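Protein kinase domain-containing protein (Chaetomium thermophilum, PDB 6Z3U) probably phosphorylates serine and threonine residues of proteins, RNA polymerase II tail repeats among them, as the cyclin-dependent kinase of the CAK complex. Local coordinates at residues Ala351-Thr363 with Ile372-Thr385. Numbering follows the deposited sequence.
Sequences AVGSEGVDLLWRT and ITAREMLEHRWWRT
Trp382 and His380 both set CG anti to the backbone N (chi1 -174° and -162°), which carries the two rings against successive turns of helix 353-363. The Trp382 five-membered ring lies over Gly356, whose CA stands 3.5 Å from the ring centroid, over the face: a CH-pi contact that needs the glycine, since a CB on Gly356 would run into Trp382 NE1. Trp382 NE1 adds a weak hydrogen bond to Val352 O (3.4 Å), and the six-membered ring meets Leu359 CD2 at CE3. With an alanine at Trp382, Gly356 CA would probably lose its aromatic cover and Val352 O its weak donor, opening a gap beside Leu359. The His380 imidazole is nearly coplanar with the Asp358 carboxylate (14°), and NE2 donates to OD2, though the modelled length is doubtfully short. Asp358 OD2 also takes Arg362 NE (3.3 Å) from above its plane, while OD1 pairs with Lys342. Leu359 CD1 covers one His380 face and touches Met377 CG. Ile372 N bonds nearly straight to Arg362 O (3.3 Å). Phe286 and Lys198 also meet Trp382. The arrangement is part of the protein kinase C-lobe, where the His-x-Trp segment following helix 374-378 packs back on helix 353-363.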
loop_
_atom_site.group_PDB
_atom_site.type_symbol
_atom_site.label_atom_id
_atom_site.label_comp_id
_atom_site.label_asym_id
_atom_site.label_seq_id
_atom_site.Cartn_x
_atom_site.Cartn_y
_atom_site.Cartn_z
ATOM N N ALA B 351 -1.153 28.924 -25.312
ATOM C CA ALA B 351 -2.595 28.718 -25.396
ATOM C C ALA B 351 -3.269 28.847 -24.033
ATOM O O ALA B 351 -4.425 29.276 -23.952
ATOM C CB ALA B 351 -2.892 27.346 -26.004
ATOM N N VAL B 352 -2.569 28.474 -22.954
ATOM C CA VAL B 352 -3.139 28.550 -21.613
ATOM C C VAL B 352 -2.855 29.881 -20.928
ATOM O O VAL B 352 -3.282 30.082 -19.783
ATOM C CB VAL B 352 -2.612 27.400 -20.726
ATOM C CG1 VAL B 352 -3.137 26.066 -21.227
ATOM C CG2 VAL B 352 -1.085 27.397 -20.686
ATOM N N GLY B 353 -2.150 30.794 -21.590
ATOM C CA GLY B 353 -1.903 32.109 -21.037
ATOM C C GLY B 353 -0.696 32.150 -20.127
ATOM O O GLY B 353 -0.055 31.141 -19.820
ATOM N N SER B 354 -0.387 33.366 -19.673
ATOM C CA SER B 354 0.797 33.561 -18.843
ATOM C C SER B 354 0.718 32.719 -17.577
ATOM O O SER B 354 1.658 31.992 -17.241
ATOM C CB SER B 354 0.955 35.042 -18.500
ATOM O OG SER B 354 -0.240 35.571 -17.952
ATOM N N GLU B 355 -0.413 32.788 -16.870
ATOM C CA GLU B 355 -0.539 32.042 -15.623
ATOM C C GLU B 355 -0.484 30.541 -15.864
ATOM O O GLU B 355 0.031 29.794 -15.023
ATOM C CB GLU B 355 -1.837 32.425 -14.912
ATOM C CG GLU B 355 -1.822 33.829 -14.315
ATOM C CD GLU B 355 -0.893 33.960 -13.123
ATOM O OE1 GLU B 355 -0.582 35.108 -12.738
ATOM O OE2 GLU B 355 -0.464 32.919 -12.581
ATOM N N GLY B 356 -1.014 30.076 -16.994
ATOM C CA GLY B 356 -0.918 28.661 -17.305
ATOM C C GLY B 356 0.511 28.236 -17.580
ATOM O O GLY B 356 0.973 27.213 -17.069
ATOM N N VAL B 357 1.239 29.028 -18.369
ATOM C CA VAL B 357 2.634 28.704 -18.643
ATOM C C VAL B 357 3.475 28.869 -17.385
ATOM O O VAL B 357 4.516 28.219 -17.236
ATOM C CB VAL B 357 3.158 29.568 -19.804
ATOM C CG1 VAL B 357 4.672 29.453 -19.918
ATOM C CG2 VAL B 357 2.484 29.154 -21.105
ATOM N N ASP B 358 3.041 29.722 -16.457
ATOM C CA ASP B 358 3.718 29.808 -15.167
ATOM C C ASP B 358 3.657 28.467 -14.448
ATOM O O ASP B 358 4.668 27.972 -13.942
ATOM C CB ASP B 358 3.084 30.911 -14.320
ATOM C CG ASP B 358 3.795 31.118 -12.996
ATOM O OD1 ASP B 358 4.941 31.608 -13.009
ATOM O OD2 ASP B 358 3.206 30.803 -11.942
ATOM N N LEU B 359 2.470 27.859 -14.407
ATOM C CA LEU B 359 2.322 26.552 -13.776
ATOM C C LEU B 359 3.137 25.493 -14.511
ATOM O O LEU B 359 3.848 24.698 -13.888
ATOM C CB LEU B 359 0.844 26.162 -13.736
ATOM C CG LEU B 359 0.493 24.836 -13.064
ATOM C CD1 LEU B 359 0.922 24.863 -11.617
ATOM C CD2 LEU B 359 -0.996 24.549 -13.181
ATOM N N LEU B 360 3.034 25.461 -15.842
ATOM C CA LEU B 360 3.787 24.484 -16.624
ATOM C C LEU B 360 5.274 24.565 -16.310
ATOM O O LEU B 360 5.936 23.544 -16.090
ATOM C CB LEU B 360 3.548 24.715 -18.116
ATOM C CG LEU B 360 3.639 23.532 -19.088
ATOM C CD1 LEU B 360 4.227 24.001 -20.420
ATOM C CD2 LEU B 360 4.436 22.362 -18.545
ATOM N N TRP B 361 5.813 25.783 -16.265
ATOM C CA TRP B 361 7.243 25.963 -16.041
ATOM C C TRP B 361 7.661 25.504 -14.651
ATOM O O TRP B 361 8.772 24.987 -14.480
ATOM C CB TRP B 361 7.604 27.431 -16.254
ATOM C CG TRP B 361 9.021 27.772 -15.958
ATOM C CD1 TRP B 361 10.101 27.564 -16.765
ATOM C CD2 TRP B 361 9.519 28.401 -14.774
ATOM N NE1 TRP B 361 11.244 28.023 -16.152
ATOM C CE2 TRP B 361 10.911 28.543 -14.930
ATOM C CE3 TRP B 361 8.922 28.853 -13.595
ATOM C CZ2 TRP B 361 11.714 29.114 -13.950
ATOM C CZ3 TRP B 361 9.720 29.424 -12.626
ATOM C CH2 TRP B 361 11.101 29.548 -12.809
ATOM N N ARG B 362 6.800 25.682 -13.648
ATOM C CA ARG B 362 7.155 25.247 -12.303
ATOM C C ARG B 362 7.158 23.729 -12.184
ATOM O O ARG B 362 7.914 23.177 -11.377
ATOM C CB ARG B 362 6.203 25.854 -11.274
ATOM C CG ARG B 362 6.282 27.370 -11.176
ATOM C CD ARG B 362 5.622 27.886 -9.906
ATOM N NE ARG B 362 5.371 29.326 -9.962
ATOM C CZ ARG B 362 6.284 30.261 -9.719
ATOM N NH1 ARG B 362 7.527 29.920 -9.405
ATOM N NH2 ARG B 362 5.955 31.544 -9.795
ATOM N N THR B 363 6.327 23.036 -12.968
ATOM C CA THR B 363 6.305 21.581 -12.920
ATOM C C THR B 363 7.496 20.952 -13.630
ATOM O O THR B 363 7.790 19.777 -13.394
ATOM C CB THR B 363 5.024 21.032 -13.551
ATOM O OG1 THR B 363 4.994 21.370 -14.944
ATOM C CG2 THR B 363 3.794 21.601 -12.865
ATOM N N ILE B 372 7.574 22.410 -8.215
ATOM C CA ILE B 372 6.369 22.665 -7.437
ATOM C C ILE B 372 5.782 21.342 -6.953
ATOM O O ILE B 372 5.961 20.288 -7.577
ATOM C CB ILE B 372 5.349 23.463 -8.267
ATOM C CG1 ILE B 372 4.135 23.839 -7.415
ATOM C CG2 ILE B 372 4.910 22.668 -9.486
ATOM C CD1 ILE B 372 3.170 24.765 -8.108
ATOM N N THR B 373 5.099 21.393 -5.814
ATOM C CA THR B 373 4.436 20.229 -5.248
ATOM C C THR B 373 2.972 20.192 -5.681
ATOM O O THR B 373 2.428 21.161 -6.212
ATOM C CB THR B 373 4.531 20.242 -3.724
ATOM O OG1 THR B 373 3.727 21.309 -3.204
ATOM C CG2 THR B 373 5.974 20.429 -3.287
ATOM N N ALA B 374 2.326 19.050 -5.442
ATOM C CA ALA B 374 0.929 18.913 -5.842
ATOM C C ALA B 374 0.032 19.863 -5.056
ATOM O O ALA B 374 -0.880 20.474 -5.627
ATOM C CB ALA B 374 0.470 17.469 -5.666
ATOM N N ARG B 375 0.271 20.010 -3.750
ATOM C CA ARG B 375 -0.521 20.951 -2.964
ATOM C C ARG B 375 -0.307 22.378 -3.451
ATOM O O ARG B 375 -1.268 23.124 -3.672
ATOM C CB ARG B 375 -0.173 20.833 -1.480
ATOM C CG ARG B 375 -0.529 22.074 -0.667
ATOM C CD ARG B 375 -0.403 21.843 0.838
ATOM N NE ARG B 375 -1.566 21.151 1.394
ATOM C CZ ARG B 375 -1.574 19.891 1.832
ATOM N NH1 ARG B 375 -0.474 19.147 1.799
ATOM N NH2 ARG B 375 -2.698 19.373 2.314
ATOM N N GLU B 376 0.953 22.773 -3.636
ATOM C CA GLU B 376 1.226 24.094 -4.192
ATOM C C GLU B 376 0.531 24.261 -5.534
ATOM O O GLU B 376 0.018 25.339 -5.852
ATOM C CB GLU B 376 2.732 24.297 -4.347
ATOM C CG GLU B 376 3.500 24.366 -3.041
ATOM C CD GLU B 376 5.001 24.323 -3.255
ATOM O OE1 GLU B 376 5.426 23.967 -4.374
ATOM O OE2 GLU B 376 5.757 24.641 -2.311
ATOM N N MET B 377 0.487 23.188 -6.324
ATOM C CA MET B 377 -0.134 23.257 -7.641
ATOM C C MET B 377 -1.602 23.640 -7.536
ATOM O O MET B 377 -2.102 24.435 -8.340
ATOM C CB MET B 377 0.030 21.910 -8.342
ATOM C CG MET B 377 0.121 21.992 -9.852
ATOM S SD MET B 377 0.549 20.405 -10.590
ATOM C CE MET B 377 2.258 20.275 -10.074
ATOM N N LEU B 378 -2.308 23.096 -6.542
ATOM C CA LEU B 378 -3.740 23.345 -6.424
ATOM C C LEU B 378 -4.061 24.771 -5.998
ATOM O O LEU B 378 -5.163 25.252 -6.277
ATOM C CB LEU B 378 -4.365 22.364 -5.431
ATOM C CG LEU B 378 -4.480 20.916 -5.909
ATOM C CD1 LEU B 378 -4.948 20.023 -4.774
ATOM C CD2 LEU B 378 -5.430 20.807 -7.100
ATOM N N GLU B 379 -3.139 25.453 -5.326
ATOM C CA GLU B 379 -3.360 26.828 -4.898
ATOM C C GLU B 379 -2.842 27.854 -5.900
ATOM O O GLU B 379 -2.912 29.058 -5.625
ATOM C CB GLU B 379 -2.711 27.050 -3.528
ATOM C CG GLU B 379 -3.004 25.923 -2.538
ATOM C CD GLU B 379 -2.943 26.370 -1.088
ATOM O OE1 GLU B 379 -3.220 27.556 -0.814
ATOM O OE2 GLU B 379 -2.619 25.530 -0.221
ATOM N N HIS B 380 -2.342 27.416 -7.053
ATOM C CA HIS B 380 -1.829 28.335 -8.059
ATOM C C HIS B 380 -2.947 29.224 -8.601
ATOM O O HIS B 380 -4.136 28.920 -8.483
ATOM C CB HIS B 380 -1.169 27.553 -9.194
ATOM C CG HIS B 380 -0.262 28.380 -10.051
ATOM N ND1 HIS B 380 -0.483 28.571 -11.397
ATOM C CD2 HIS B 380 0.858 29.076 -9.750
ATOM C CE1 HIS B 380 0.468 29.343 -11.892
ATOM N NE2 HIS B 380 1.293 29.664 -10.913
ATOM N N ARG B 381 -2.545 30.354 -9.198
ATOM C CA ARG B 381 -3.516 31.311 -9.713
ATOM C C ARG B 381 -4.191 30.847 -10.997
ATOM O O ARG B 381 -5.268 31.354 -11.330
ATOM C CB ARG B 381 -2.852 32.666 -9.983
ATOM C CG ARG B 381 -2.476 33.466 -8.746
ATOM C CD ARG B 381 -2.582 34.964 -9.022
ATOM N NE ARG B 381 -1.798 35.766 -8.084
ATOM C CZ ARG B 381 -2.209 36.125 -6.868
ATOM N NH1 ARG B 381 -1.423 36.858 -6.090
ATOM N NH2 ARG B 381 -3.402 35.754 -6.424
ATOM N N TRP B 382 -3.587 29.906 -11.728
ATOM C CA TRP B 382 -4.133 29.519 -13.026
ATOM C C TRP B 382 -5.584 29.067 -12.909
ATOM O O TRP B 382 -6.392 29.309 -13.813
ATOM C CB TRP B 382 -3.286 28.409 -13.643
ATOM C CG TRP B 382 -3.698 28.056 -15.035
ATOM C CD1 TRP B 382 -4.008 28.923 -16.041
ATOM C CD2 TRP B 382 -3.869 26.738 -15.572
ATOM N NE1 TRP B 382 -4.349 28.228 -17.176
ATOM C CE2 TRP B 382 -4.272 26.885 -16.913
ATOM C CE3 TRP B 382 -3.716 25.451 -15.050
ATOM C CZ2 TRP B 382 -4.525 25.795 -17.739
ATOM C CZ3 TRP B 382 -3.967 24.368 -15.872
ATOM C CH2 TRP B 382 -4.370 24.548 -17.201
ATOM N N TRP B 383 -5.929 28.393 -11.811
ATOM C CA TRP B 383 -7.276 27.848 -11.685
ATOM C C TRP B 383 -8.307 28.956 -11.515
ATOM O O TRP B 383 -9.396 28.892 -12.099
ATOM C CB TRP B 383 -7.347 26.876 -10.508
ATOM C CG TRP B 383 -6.252 25.860 -10.500
ATOM C CD1 TRP B 383 -5.236 25.762 -9.598
ATOM C CD2 TRP B 383 -6.054 24.805 -11.446
ATOM N NE1 TRP B 383 -4.421 24.707 -9.919
ATOM C CE2 TRP B 383 -4.901 24.103 -11.051
ATOM C CE3 TRP B 383 -6.740 24.384 -12.589
ATOM C CZ2 TRP B 383 -4.419 23.005 -11.754
ATOM C CZ3 TRP B 383 -6.260 23.295 -13.286
ATOM C CH2 TRP B 383 -5.110 22.617 -12.866
ATOM N N ARG B 384 -7.983 29.983 -10.728
ATOM C CA ARG B 384 -8.897 31.093 -10.491
ATOM C C ARG B 384 -8.741 32.232 -11.494
ATOM O O ARG B 384 -9.478 33.219 -11.405
ATOM C CB ARG B 384 -8.721 31.626 -9.059
ATOM C CG ARG B 384 -7.281 31.854 -8.596
ATOM C CD ARG B 384 -7.183 31.747 -7.076
ATOM N NE ARG B 384 -5.803 31.646 -6.603
ATOM C CZ ARG B 384 -5.110 32.642 -6.056
ATOM N NH1 ARG B 384 -5.653 33.843 -5.896
ATOM N NH2 ARG B 384 -3.860 32.433 -5.663
ATOM N N THR B 385 -7.817 32.120 -12.443
ATOM C CA THR B 385 -7.701 33.079 -13.533
ATOM C C THR B 385 -8.635 32.679 -14.668
ATOM O O THR B 385 -8.815 31.491 -14.950
ATOM C CB THR B 385 -6.261 33.151 -14.040
ATOM O OG1 THR B 385 -5.436 33.792 -13.057
ATOM C CG2 THR B 385 -6.184 33.932 -15.339
#